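Local coordinates for Serine/threonine-protein acetyltransferase HopZ1a (Pseudomonas syringae pv. syringae, PDB 5KLP), which acetylates serine and threonine residues of host proteins and a lysine of its own, using acetyl-CoA with inositol hexakisphosphate as cofactor, impairing host microtubules and immunity, at residues A[25-30]-A[47-52]; A[63-68]-A[327-332]; A[178-183]-A[194-199]; A[226-231]-A[252-257]. The protein carries 10 engineered substitutions. One frame throughout, in Å; residues are numbered along the deposited sequence.

In the fold
Interactions 1, 2 and 3 are buried, whereas interaction 4 lies at the surface. Interactions 1 and 2 meet on helix 324-340: Leu330 packs against Ala48 and Ala52, and Arg51 approaches Arg329. Phe328 leads on to interaction 3 by touching Leu194, Asn195 and Ile198. All three contribute residues that bind the same inositol hexakisphosphate. Interaction 1 is apolar, interaction 2 an interhelical salt bridge, and interaction 3 a pairing of hydroxyls near the centre of the chain. Interaction 4, also a salt bridge, sits about 32 Å from interaction 1, centre to centre, but adjoins interaction 3 through Glu179, whose backbone O meets Gly252 N and whose OE1 meets Thr230 OG1.

Interaction 1: residues A[25-30]-A[47-52]; sequences QKINDL and AALDRA. With IHP (inositol hexakisphosphate), chain D.
Lys26 NZ bonds to O44 of inositol hexakisphosphate at 2.7 Å, while its neighbour Ile27 turns to the opposing helix and packs on Leu49. A second, weak bond runs from Lys26 NZ to O24 of the same phosphate at 3.5 Å; a bend at the last torsion (chi4 -89°) swings the ammonium onto it. The apolar side centres on one methyl, Leu49 CD2. It touches Ile27 CG2 at 3.9 Å and Leu30 CD2 at 3.9 Å, and it also lies 3.8 Å from the backbone O of Ile27. The Ile27 side chain divides its work between its branches. CG2 faces Leu49, whereas the longer branch carries CD1 to Ala52 CB at 4.0 Å. No hydrogen bond crosses between the segments. Helix 324-340 packs against both: Leu330 touches Ile27, Leu30 and Ala52. Arg51 instead makes salt bridges to Asp188 and Asp326. The two helical axes approach to 10.3 Å at 159°, nearly antiparallel, and only a short connection separates helix 21-36 from helix 40-53. This is the geometry of an antiparallel helical hairpin, with one helix lending a lysine to the inositol hexakisphosphate pocket.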
# COMPACT_ATOMS: atom_id res chain seq x y z
N GLN A 25 -16.73 -5.80 15.76
CA GLN A 25 -16.11 -7.03 16.23
C GLN A 25 -14.60 -6.82 16.32
O GLN A 25 -13.94 -7.31 17.24
CB GLN A 25 -16.46 -8.18 15.29
CG GLN A 25 -16.10 -9.58 15.74
CD GLN A 25 -16.72 -9.97 17.09
OE1 GLN A 25 -17.86 -9.60 17.38
NE2 GLN A 25 -16.03 -10.81 17.84
N LYS A 26 -14.04 -6.09 15.37
CA LYS A 26 -12.61 -5.80 15.43
C LYS A 26 -12.31 -4.85 16.59
O LYS A 26 -11.27 -4.97 17.22
CB LYS A 26 -12.11 -5.23 14.10
CG LYS A 26 -12.12 -6.25 12.97
CD LYS A 26 -11.55 -5.63 11.71
CE LYS A 26 -11.47 -6.62 10.56
NZ LYS A 26 -10.19 -7.38 10.51
N ILE A 27 -13.22 -3.92 16.86
CA ILE A 27 -13.10 -3.05 18.03
C ILE A 27 -13.12 -3.89 19.32
O ILE A 27 -12.26 -3.74 20.18
CB ILE A 27 -14.25 -2.00 18.06
CG1 ILE A 27 -14.03 -0.94 16.98
CG2 ILE A 27 -14.36 -1.35 19.44
CD1 ILE A 27 -15.20 -0.03 16.77
N ASN A 28 -14.12 -4.76 19.44
CA ASN A 28 -14.25 -5.59 20.64
C ASN A 28 -13.06 -6.55 20.85
O ASN A 28 -12.67 -6.83 21.98
CB ASN A 28 -15.55 -6.38 20.58
CG ASN A 28 -16.77 -5.47 20.62
OD1 ASN A 28 -16.67 -4.32 21.06
ND2 ASN A 28 -17.91 -5.98 20.19
N ASP A 29 -12.50 -7.05 19.76
CA ASP A 29 -11.33 -7.93 19.84
C ASP A 29 -10.10 -7.17 20.34
O ASP A 29 -9.28 -7.73 21.07
CB ASP A 29 -11.05 -8.58 18.49
CG ASP A 29 -12.06 -9.65 18.13
OD1 ASP A 29 -12.74 -10.16 19.05
OD2 ASP A 29 -12.17 -10.00 16.94
N LEU A 30 -9.96 -5.91 19.96
CA LEU A 30 -8.76 -5.16 20.30
C LEU A 30 -8.83 -4.59 21.71
O LEU A 30 -7.83 -4.54 22.42
CB LEU A 30 -8.51 -4.04 19.28
CG LEU A 30 -7.31 -3.15 19.64
CD1 LEU A 30 -6.03 -3.98 19.78
CD2 LEU A 30 -7.11 -2.01 18.63
N ALA A 47 -6.49 5.62 20.26
CA ALA A 47 -6.77 6.53 19.15
C ALA A 47 -7.39 5.78 17.98
O ALA A 47 -8.35 6.25 17.36
CB ALA A 47 -5.49 7.24 18.70
N ALA A 48 -6.82 4.62 17.67
CA ALA A 48 -7.32 3.80 16.56
C ALA A 48 -8.73 3.29 16.86
O ALA A 48 -9.56 3.21 15.96
CB ALA A 48 -6.39 2.64 16.30
N LEU A 49 -8.97 2.96 18.12
CA LEU A 49 -10.29 2.51 18.56
C LEU A 49 -11.30 3.64 18.41
O LEU A 49 -12.38 3.44 17.86
CB LEU A 49 -10.25 2.02 20.01
CG LEU A 49 -9.63 0.64 20.24
CD1 LEU A 49 -9.42 0.38 21.72
CD2 LEU A 49 -10.53 -0.44 19.65
N ASP A 50 -10.92 4.82 18.88
CA ASP A 50 -11.75 6.00 18.76
C ASP A 50 -12.08 6.29 17.30
O ASP A 50 -13.22 6.60 16.96
CB ASP A 50 -11.06 7.23 19.38
CG ASP A 50 -10.90 7.11 20.88
OD1 ASP A 50 -11.58 6.26 21.50
OD2 ASP A 50 -10.10 7.89 21.45
N ARG A 51 -11.08 6.17 16.43
CA ARG A 51 -11.29 6.42 15.00
C ARG A 51 -12.27 5.44 14.38
O ARG A 51 -13.16 5.83 13.62
CB ARG A 51 -9.96 6.36 14.24
CG ARG A 51 -10.08 6.57 12.73
CD ARG A 51 -8.70 6.64 12.12
NE ARG A 51 -8.69 6.86 10.67
CZ ARG A 51 -8.77 8.05 10.09
NH1 ARG A 51 -8.89 9.15 10.82
NH2 ARG A 51 -8.75 8.15 8.77
N ALA A 52 -12.11 4.16 14.70
CA ALA A 52 -13.01 3.16 14.15
C ALA A 52 -14.42 3.34 14.74
O ALA A 52 -15.40 2.93 14.13
CB ALA A 52 -12.50 1.75 14.43
C1 IHP D . -6.04 -12.22 8.22
C2 IHP D . -6.09 -10.84 7.41
C3 IHP D . -7.42 -10.04 7.17
C4 IHP D . -8.73 -10.77 7.72
C5 IHP D . -8.67 -12.27 7.95
C6 IHP D . -7.46 -12.48 8.86
O11 IHP D . -5.58 -13.21 7.51
P1 IHP D . -4.25 -14.23 7.76
O21 IHP D . -3.56 -14.52 6.42
O31 IHP D . -4.73 -15.56 8.35
O41 IHP D . -3.20 -13.68 8.70
O12 IHP D . -5.34 -10.88 6.25
P2 IHP D . -4.01 -9.85 6.17
O22 IHP D . -3.03 -10.18 7.31
O32 IHP D . -3.25 -9.89 4.84
O42 IHP D . -4.49 -8.40 6.45
O13 IHP D . -7.50 -9.84 5.91
P3 IHP D . -7.53 -8.50 4.89
O23 IHP D . -6.34 -7.54 4.91
O33 IHP D . -7.46 -9.35 3.62
O43 IHP D . -8.82 -7.70 4.95
O14 IHP D . -9.82 -10.47 6.99
P4 IHP D . -10.89 -9.33 7.42
O24 IHP D . -10.37 -7.93 7.09
O34 IHP D . -12.26 -9.55 6.75
O44 IHP D . -11.14 -9.37 8.94
O15 IHP D . -8.75 -13.05 6.86
P5 IHP D . -10.08 -14.06 6.53
O25 IHP D . -11.27 -13.72 7.45
O35 IHP D . -10.56 -13.88 5.07
O45 IHP D . -9.75 -15.55 6.74
O16 IHP D . -7.51 -13.69 9.42
P6 IHP D . -7.00 -14.03 10.94
O26 IHP D . -7.31 -12.87 11.88
O36 IHP D . -7.67 -15.31 11.48
O46 IHP D . -5.48 -14.28 10.96

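Interaction 2: residues A[63-68]-A[327-332]; sequences ELDATH and GFRLQE. With IHP (inositol hexakisphosphate), chain D.
Asp65 on helix 61-79 reaches Arg329 on helix 324-340 in a buried interhelical salt bridge, which ties together elements about 260 residues apart in sequence. Along the first segment, Glu63 comes first: its backbone O receives both Thr67 N and, at 2.9 Å, Thr67 OG1, the two arriving from opposite faces of the carbonyl plane. Asp65 then points its carboxylate across. OD2 meets Arg329 NH1 at 3.1 Å, but the N-H is bent to 134°, so the hydrogen-bond component is weak. A bend at chi3 of Arg329 (31°) turns the guanidinium onto the carboxylate, which lies at its edge, the two planes nearly coplanar at 20°. Separately, Arg329 CD lies 3.2 Å from Asp65 OD1. Tyr44 OH binds that OD1, and Arg329 has further salt bridges to Asp326 and Asp188, so the arginine charge is shared among three carboxylates. The side chain of Asp65 lies about 7 Å from that of the active-site Cys189. Farther along, Thr67 CG2 covers one face of the His68 ring, which stacks on Tyr44. Gln331, on helix 324-340, faces the cofactor: its NE2 donates to O42 of inositol hexakisphosphate at 3.0 Å and to Glu332 OE2 at 2.9 Å.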
# COMPACT_ATOMS: atom_id res chain seq x y z
N GLU A 63 1.00 10.42 10.84
CA GLU A 63 2.13 10.54 11.77
C GLU A 63 2.08 9.43 12.84
O GLU A 63 3.11 8.81 13.13
CB GLU A 63 2.18 11.95 12.38
CG GLU A 63 1.67 12.11 13.81
CD GLU A 63 1.25 13.55 14.12
OE1 GLU A 63 1.22 14.38 13.18
OE2 GLU A 63 0.96 13.84 15.29
N LEU A 64 0.91 9.18 13.41
CA LEU A 64 0.77 8.12 14.41
C LEU A 64 1.08 6.73 13.86
O LEU A 64 1.79 5.95 14.50
CB LEU A 64 -0.64 8.12 15.01
CG LEU A 64 -0.92 9.11 16.14
CD1 LEU A 64 -2.37 8.97 16.59
CD2 LEU A 64 0.04 8.85 17.29
N ASP A 65 0.52 6.39 12.70
CA ASP A 65 0.83 5.10 12.10
C ASP A 65 2.33 4.97 11.88
O ASP A 65 2.93 3.93 12.19
CB ASP A 65 0.12 4.93 10.74
CG ASP A 65 -1.39 4.80 10.87
OD1 ASP A 65 -1.90 4.48 11.96
OD2 ASP A 65 -2.07 5.02 9.84
N ALA A 66 2.94 6.03 11.36
CA ALA A 66 4.35 6.01 11.01
C ALA A 66 5.23 5.81 12.24
O ALA A 66 6.23 5.11 12.18
CB ALA A 66 4.73 7.31 10.28
N THR A 67 4.83 6.42 13.35
CA THR A 67 5.53 6.30 14.62
C THR A 67 5.56 4.86 15.13
O THR A 67 6.55 4.41 15.70
CB THR A 67 4.86 7.20 15.69
OG1 THR A 67 5.01 8.57 15.31
CG2 THR A 67 5.49 7.00 17.06
N HIS A 68 4.48 4.13 14.90
CA HIS A 68 4.41 2.78 15.44
C HIS A 68 4.63 1.72 14.38
O HIS A 68 4.50 0.52 14.67
CB HIS A 68 3.07 2.59 16.13
CG HIS A 68 2.86 3.53 17.28
ND1 HIS A 68 3.57 3.42 18.45
CD2 HIS A 68 2.06 4.61 17.41
CE1 HIS A 68 3.20 4.39 19.28
NE2 HIS A 68 2.28 5.12 18.67
N GLY A 327 -10.30 -0.90 10.18
CA GLY A 327 -10.36 -2.25 10.74
C GLY A 327 -9.02 -2.95 10.64
O GLY A 327 -8.61 -3.65 11.57
N PHE A 328 -8.33 -2.78 9.52
CA PHE A 328 -7.00 -3.35 9.35
C PHE A 328 -6.04 -2.81 10.43
O PHE A 328 -5.23 -3.55 10.98
CB PHE A 328 -6.46 -3.08 7.94
CG PHE A 328 -5.04 -3.55 7.74
CD1 PHE A 328 -4.74 -4.90 7.69
CD2 PHE A 328 -4.00 -2.63 7.66
CE1 PHE A 328 -3.43 -5.34 7.53
CE2 PHE A 328 -2.69 -3.06 7.51
CZ PHE A 328 -2.40 -4.41 7.45
N ARG A 329 -6.15 -1.52 10.74
CA ARG A 329 -5.28 -0.93 11.76
C ARG A 329 -5.51 -1.59 13.12
O ARG A 329 -4.56 -1.88 13.83
CB ARG A 329 -5.48 0.58 11.86
CG ARG A 329 -4.56 1.27 12.90
CD ARG A 329 -4.56 2.79 12.68
NE ARG A 329 -5.86 3.17 12.17
CZ ARG A 329 -6.08 3.91 11.09
NH1 ARG A 329 -5.09 4.43 10.37
NH2 ARG A 329 -7.32 4.14 10.74
N LEU A 330 -6.78 -1.81 13.48
CA LEU A 330 -7.13 -2.50 14.72
C LEU A 330 -6.52 -3.90 14.75
O LEU A 330 -6.01 -4.36 15.77
CB LEU A 330 -8.65 -2.57 14.87
CG LEU A 330 -9.37 -1.22 14.86
CD1 LEU A 330 -10.87 -1.40 15.05
CD2 LEU A 330 -8.82 -0.28 15.94
N GLN A 331 -6.58 -4.59 13.61
CA GLN A 331 -6.00 -5.92 13.47
C GLN A 331 -4.50 -5.91 13.72
O GLN A 331 -3.97 -6.80 14.41
CB GLN A 331 -6.30 -6.47 12.08
CG GLN A 331 -5.47 -7.66 11.70
CD GLN A 331 -5.67 -8.05 10.24
OE1 GLN A 331 -6.70 -8.63 9.88
NE2 GLN A 331 -4.71 -7.69 9.39
N GLU A 332 -3.81 -4.91 13.17
CA GLU A 332 -2.36 -4.83 13.31
C GLU A 332 -1.93 -4.53 14.75
O GLU A 332 -0.98 -5.11 15.25
CB GLU A 332 -1.80 -3.79 12.36
CG GLU A 332 -2.01 -4.18 10.92
CD GLU A 332 -1.53 -5.59 10.66
OE1 GLU A 332 -0.29 -5.77 10.54
OE2 GLU A 332 -2.37 -6.52 10.59
C1 IHP D . -6.04 -12.22 8.22
C2 IHP D . -6.09 -10.84 7.41
C3 IHP D . -7.42 -10.04 7.17
C4 IHP D . -8.73 -10.77 7.72
C5 IHP D . -8.67 -12.27 7.95
C6 IHP D . -7.46 -12.48 8.86
O11 IHP D . -5.58 -13.21 7.51
P1 IHP D . -4.25 -14.23 7.76
O21 IHP D . -3.56 -14.52 6.42
O31 IHP D . -4.73 -15.56 8.35
O41 IHP D . -3.20 -13.68 8.70
O12 IHP D . -5.34 -10.88 6.25
P2 IHP D . -4.01 -9.85 6.17
O22 IHP D . -3.03 -10.18 7.31
O32 IHP D . -3.25 -9.89 4.84
O42 IHP D . -4.49 -8.40 6.45
O13 IHP D . -7.50 -9.84 5.91
P3 IHP D . -7.53 -8.50 4.89
O23 IHP D . -6.34 -7.54 4.91
O33 IHP D . -7.46 -9.35 3.62
O43 IHP D . -8.82 -7.70 4.95
O14 IHP D . -9.82 -10.47 6.99
P4 IHP D . -10.89 -9.33 7.42
O24 IHP D . -10.37 -7.93 7.09
O34 IHP D . -12.26 -9.55 6.75
O44 IHP D . -11.14 -9.37 8.94
O15 IHP D . -8.75 -13.05 6.86
P5 IHP D . -10.08 -14.06 6.53
O25 IHP D . -11.27 -13.72 7.45
O35 IHP D . -10.56 -13.88 5.07
O45 IHP D . -9.75 -15.55 6.74
O16 IHP D . -7.51 -13.69 9.42
P6 IHP D . -7.00 -14.03 10.94
O26 IHP D . -7.31 -12.87 11.88
O36 IHP D . -7.67 -15.31 11.48
O46 IHP D . -5.48 -14.28 10.96

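Interaction 3: residues A[178-183]-A[194-199]; sequences IETQAA and LNYAIK. Engineered in segment 178-183: Ala183 (natural residue Gln). With IHP (inositol hexakisphosphate), chain D.
Thr180 OG1 and Tyr196 OH stand 2.9 Å apart, a hydroxyl pair that joins the loop after strand 175-179 to helix 189-202. The conformation of Thr180 sets this up. With chi1 at 73°, OG1 occupies the crowded position between its backbone N and carbonyl carbon, where it can also accept the amide of Ala182 (N to OG1 3.2 Å) and close an ST turn. The same rotamer sends the methyl to the tyrosine, CG2 lying 3.7 Å from CE2 at an oblique angle to the ring. Tyr196 comes from the opposite direction. Its ring is carried beside the backbone N (chi1 -84°) and turned by a small chi2 of 13°, which brings Thr180 OG1 to the ring edge, in its plane. Ala182 CB also approaches the phenol oxygen, 3.3 Å from OH. That oxygen is also hydrogen-bonded to Phe260 O, while Phe260 meets the ring edge-to-face.

Neighbouring positions on the helix face the cofactor. Asn195 ND2 donates to O23 of inositol hexakisphosphate at 3.0 Å. Lys199 spans two phosphates, with NZ 2.7 Å from O33 and 3.0 Å from O32.

Helix 189-202 begins at the active-site Cys189, and Thr180 OG1 makes a weak bond to the backbone O of Glu143, another active-site residue. The buried hydroxyls therefore have several partners, and the contact probably fixes the rotation of the phenol between the strand that ends in Glu143, the helix that begins at Cys189 and the cofactor pocket.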
# COMPACT_ATOMS: atom_id res chain seq x y z
N ILE A 178 2.73 1.53 -9.67
CA ILE A 178 1.38 1.05 -9.87
C ILE A 178 0.41 1.85 -9.00
O ILE A 178 0.49 1.85 -7.76
CB ILE A 178 1.27 -0.44 -9.57
CG1 ILE A 178 2.17 -1.20 -10.56
CG2 ILE A 178 -0.18 -0.91 -9.68
CD1 ILE A 178 2.29 -2.67 -10.26
N GLU A 179 -0.49 2.55 -9.66
CA GLU A 179 -1.43 3.44 -8.99
C GLU A 179 -2.73 2.69 -8.72
O GLU A 179 -3.42 2.33 -9.66
CB GLU A 179 -1.67 4.68 -9.84
CG GLU A 179 -2.80 5.58 -9.34
CD GLU A 179 -3.06 6.75 -10.28
OE1 GLU A 179 -2.22 7.68 -10.29
OE2 GLU A 179 -4.09 6.73 -11.01
N THR A 180 -3.10 2.46 -7.46
CA THR A 180 -4.32 1.69 -7.23
C THR A 180 -5.57 2.56 -7.02
O THR A 180 -6.67 2.14 -7.38
CB THR A 180 -4.18 0.73 -6.01
OG1 THR A 180 -4.20 1.49 -4.80
CG2 THR A 180 -2.87 -0.06 -6.07
N GLN A 181 -5.40 3.77 -6.49
CA GLN A 181 -6.53 4.65 -6.11
C GLN A 181 -7.45 4.03 -5.07
O GLN A 181 -8.64 4.38 -4.99
CB GLN A 181 -7.37 5.06 -7.34
CG GLN A 181 -6.54 5.66 -8.50
CD GLN A 181 -7.40 6.14 -9.66
OE1 GLN A 181 -8.63 6.25 -9.56
NE2 GLN A 181 -6.75 6.44 -10.79
N ALA A 182 -6.93 3.10 -4.27
CA ALA A 182 -7.77 2.49 -3.25
C ALA A 182 -8.02 3.47 -2.10
O ALA A 182 -9.11 3.49 -1.53
CB ALA A 182 -7.13 1.19 -2.74
N ALA A 183 -7.03 4.30 -1.77
CA ALA A 183 -7.14 5.24 -0.65
C ALA A 183 -7.86 6.51 -1.09
O ALA A 183 -7.48 7.12 -2.09
CB ALA A 183 -5.76 5.59 -0.11
N LEU A 194 1.33 -0.87 4.49
CA LEU A 194 1.61 -2.07 5.29
C LEU A 194 0.77 -3.23 4.79
O LEU A 194 1.28 -4.34 4.58
CB LEU A 194 1.33 -1.80 6.79
CG LEU A 194 1.45 -3.01 7.72
CD1 LEU A 194 2.85 -3.61 7.62
CD2 LEU A 194 1.13 -2.64 9.18
N ASN A 195 -0.51 -2.99 4.57
CA ASN A 195 -1.37 -4.05 4.04
C ASN A 195 -0.87 -4.53 2.69
O ASN A 195 -0.85 -5.73 2.41
CB ASN A 195 -2.82 -3.57 3.90
CG ASN A 195 -3.75 -4.69 3.44
OD1 ASN A 195 -3.99 -4.86 2.25
ND2 ASN A 195 -4.25 -5.48 4.39
N TYR A 196 -0.43 -3.59 1.87
CA TYR A 196 0.05 -3.90 0.53
C TYR A 196 1.31 -4.76 0.56
O TYR A 196 1.49 -5.65 -0.29
CB TYR A 196 0.30 -2.61 -0.24
CG TYR A 196 -0.95 -2.05 -0.90
CD1 TYR A 196 -2.23 -2.53 -0.57
CD2 TYR A 196 -0.85 -1.07 -1.89
CE1 TYR A 196 -3.36 -2.03 -1.18
CE2 TYR A 196 -1.99 -0.56 -2.52
CZ TYR A 196 -3.24 -1.05 -2.17
OH TYR A 196 -4.35 -0.55 -2.81
N ALA A 197 2.19 -4.50 1.52
CA ALA A 197 3.40 -5.31 1.68
C ALA A 197 3.03 -6.76 1.97
O ALA A 197 3.56 -7.68 1.36
CB ALA A 197 4.28 -4.76 2.81
N ILE A 198 2.10 -6.95 2.91
CA ILE A 198 1.62 -8.29 3.24
C ILE A 198 0.98 -8.96 2.01
O ILE A 198 1.21 -10.15 1.76
CB ILE A 198 0.59 -8.27 4.39
CG1 ILE A 198 1.23 -7.66 5.65
CG2 ILE A 198 0.08 -9.69 4.68
CD1 ILE A 198 0.24 -7.42 6.78
N LYS A 199 0.17 -8.21 1.26
CA LYS A 199 -0.48 -8.79 0.07
C LYS A 199 0.53 -9.13 -1.02
O LYS A 199 0.37 -10.10 -1.75
CB LYS A 199 -1.55 -7.84 -0.49
CG LYS A 199 -2.71 -7.56 0.46
CD LYS A 199 -3.29 -8.86 1.03
CE LYS A 199 -4.54 -8.60 1.85
NZ LYS A 199 -5.03 -9.85 2.48
C1 IHP D . -6.04 -12.22 8.22
C2 IHP D . -6.09 -10.84 7.41
C3 IHP D . -7.42 -10.04 7.17
C4 IHP D . -8.73 -10.77 7.72
C5 IHP D . -8.67 -12.27 7.95
C6 IHP D . -7.46 -12.48 8.86
O11 IHP D . -5.58 -13.21 7.51
P1 IHP D . -4.25 -14.23 7.76
O21 IHP D . -3.56 -14.52 6.42
O31 IHP D . -4.73 -15.56 8.35
O41 IHP D . -3.20 -13.68 8.70
O12 IHP D . -5.34 -10.88 6.25
P2 IHP D . -4.01 -9.85 6.17
O22 IHP D . -3.03 -10.18 7.31
O32 IHP D . -3.25 -9.89 4.84
O42 IHP D . -4.49 -8.40 6.45
O13 IHP D . -7.50 -9.84 5.91
P3 IHP D . -7.53 -8.50 4.89
O23 IHP D . -6.34 -7.54 4.91
O33 IHP D . -7.46 -9.35 3.62
O43 IHP D . -8.82 -7.70 4.95
O14 IHP D . -9.82 -10.47 6.99
P4 IHP D . -10.89 -9.33 7.42
O24 IHP D . -10.37 -7.93 7.09
O34 IHP D . -12.26 -9.55 6.75
O44 IHP D . -11.14 -9.37 8.94
O15 IHP D . -8.75 -13.05 6.86
P5 IHP D . -10.08 -14.06 6.53
O25 IHP D . -11.27 -13.72 7.45
O35 IHP D . -10.56 -13.88 5.07
O45 IHP D . -9.75 -15.55 6.74
O16 IHP D . -7.51 -13.69 9.42
P6 IHP D . -7.00 -14.03 10.94
O26 IHP D . -7.31 -12.87 11.88
O36 IHP D . -7.67 -15.31 11.48
O46 IHP D . -5.48 -14.28 10.96

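Interaction 4: residues A[226-231]-A[252-257]; sequences RARTTL and GADVLP
Arg228 NH1 grips Asp254 OD2 at 2.6 Å in a salt bridge on the protein surface, the one residue contact linking the two segments. The bond is moderately bent (148° at the hydrogen). OD2 lies practically in the guanidinium plane, at its edge, yet the nitrogen arrives from 47° above the carboxylate plane. NH1 is also 3.1 Å from Asp254 OD1, although only the OD2 pair is a hydrogen bond. The two flat groups are turned 58° apart, and a single amino nitrogen does the bonding, unlike the paired, coplanar form of this interaction. The arginine chain, extended from CG to NE, crosses the aspartate at about a right angle and brings CD to 3.5 Å from OD2. Arg228 is exposed, whereas Asp254 has further partners: Arg276 makes a salt bridge to OD1 and Ser225 OG a hydrogen bond to OD2.

Inward from the arginine lies a helix start. Thr229 is the N-cap of helix 230-238, its OG1 capping Gly232 N, and that hydroxyl also donates to Arg226 O at 2.6 Å, in the carbonyl plane and on a lone pair. Thr229 N reaches the same Arg226 O at 3.1 Å, so one carbonyl takes both the backbone N-H and the side-chain hydroxyl of the capping residue.

Close packing is found where each segment backs onto the central sheet: Thr229 lies against Phe251 and Glu179, Leu256 packs on Ile178, and Glu179 bonds to Thr230 OG1 and Gly252 N. Just past edge strand 248-251, the chain turns tightly, with Gly252 O accepting Leu256 N at 2.8 Å and Val255 N at 3.1 Å.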
# COMPACT_ATOMS: atom_id res chain seq x y z
N ARG A 226 -1.65 2.50 -18.41
CA ARG A 226 -1.02 3.75 -18.00
C ARG A 226 -1.94 4.95 -18.25
O ARG A 226 -2.00 5.87 -17.44
CB ARG A 226 0.32 3.93 -18.72
CG ARG A 226 1.10 5.17 -18.34
CD ARG A 226 2.52 5.06 -18.87
NE ARG A 226 3.31 6.24 -18.59
CZ ARG A 226 4.58 6.22 -18.20
NH1 ARG A 226 5.21 5.06 -18.06
NH2 ARG A 226 5.21 7.36 -17.96
N ALA A 227 -2.66 4.90 -19.37
CA ALA A 227 -3.58 5.98 -19.74
C ALA A 227 -4.76 6.10 -18.77
O ALA A 227 -5.42 7.13 -18.72
CB ALA A 227 -4.10 5.75 -21.18
N ARG A 228 -5.02 5.04 -18.00
CA ARG A 228 -6.13 5.03 -17.05
C ARG A 228 -5.75 5.64 -15.69
O ARG A 228 -6.59 5.81 -14.81
CB ARG A 228 -6.63 3.59 -16.84
CG ARG A 228 -7.26 2.96 -18.07
CD ARG A 228 -7.40 1.45 -17.92
NE ARG A 228 -7.80 0.81 -19.17
CZ ARG A 228 -7.42 -0.40 -19.57
NH1 ARG A 228 -6.62 -1.14 -18.82
NH2 ARG A 228 -7.84 -0.87 -20.74
N THR A 229 -4.47 5.96 -15.52
CA THR A 229 -3.97 6.52 -14.26
C THR A 229 -3.95 8.03 -14.35
O THR A 229 -4.04 8.61 -15.44
CB THR A 229 -2.54 6.03 -13.94
OG1 THR A 229 -1.64 6.53 -14.93
CG2 THR A 229 -2.47 4.49 -13.92
N THR A 230 -3.83 8.68 -13.19
CA THR A 230 -3.72 10.13 -13.16
C THR A 230 -2.50 10.60 -13.93
O THR A 230 -2.51 11.67 -14.54
CB THR A 230 -3.64 10.66 -11.71
OG1 THR A 230 -2.46 10.14 -11.08
CG2 THR A 230 -4.89 10.23 -10.93
N LEU A 231 -1.45 9.79 -13.92
CA LEU A 231 -0.25 10.09 -14.70
C LEU A 231 -0.58 10.06 -16.19
O LEU A 231 -0.20 10.95 -16.95
CB LEU A 231 0.87 9.09 -14.37
CG LEU A 231 2.10 9.24 -15.27
CD1 LEU A 231 2.78 10.58 -15.04
CD2 LEU A 231 3.09 8.11 -15.05
N GLY A 252 -3.85 -0.17 -10.82
CA GLY A 252 -3.80 -1.34 -9.96
C GLY A 252 -4.64 -2.53 -10.41
O GLY A 252 -4.14 -3.65 -10.46
N ALA A 253 -5.91 -2.29 -10.74
CA ALA A 253 -6.82 -3.38 -11.10
C ALA A 253 -6.38 -4.13 -12.35
O ALA A 253 -6.74 -5.29 -12.53
CB ALA A 253 -8.23 -2.84 -11.30
N ASP A 254 -5.59 -3.48 -13.21
CA ASP A 254 -5.13 -4.12 -14.44
C ASP A 254 -4.02 -5.14 -14.22
O ASP A 254 -3.91 -6.09 -14.98
CB ASP A 254 -4.65 -3.07 -15.45
CG ASP A 254 -5.80 -2.29 -16.06
OD1 ASP A 254 -6.89 -2.88 -16.22
OD2 ASP A 254 -5.62 -1.10 -16.39
N VAL A 255 -3.22 -4.96 -13.17
CA VAL A 255 -2.02 -5.79 -13.00
C VAL A 255 -1.87 -6.45 -11.62
O VAL A 255 -0.98 -7.28 -11.44
CB VAL A 255 -0.74 -4.97 -13.27
CG1 VAL A 255 -0.72 -4.48 -14.72
CG2 VAL A 255 -0.64 -3.80 -12.32
N LEU A 256 -2.71 -6.07 -10.67
CA LEU A 256 -2.63 -6.62 -9.31
C LEU A 256 -3.89 -7.42 -8.99
O LEU A 256 -4.93 -7.17 -9.59
CB LEU A 256 -2.46 -5.49 -8.29
CG LEU A 256 -1.22 -4.60 -8.41
CD1 LEU A 256 -1.25 -3.50 -7.35
CD2 LEU A 256 0.04 -5.44 -8.29
N PRO A 257 -3.80 -8.37 -8.05
CA PRO A 257 -4.97 -9.15 -7.63
C PRO A 257 -5.97 -8.32 -6.83
O PRO A 257 -5.63 -7.25 -6.32
CB PRO A 257 -4.37 -10.24 -6.74
CG PRO A 257 -2.91 -10.15 -6.89
CD PRO A 257 -2.57 -8.79 -7.35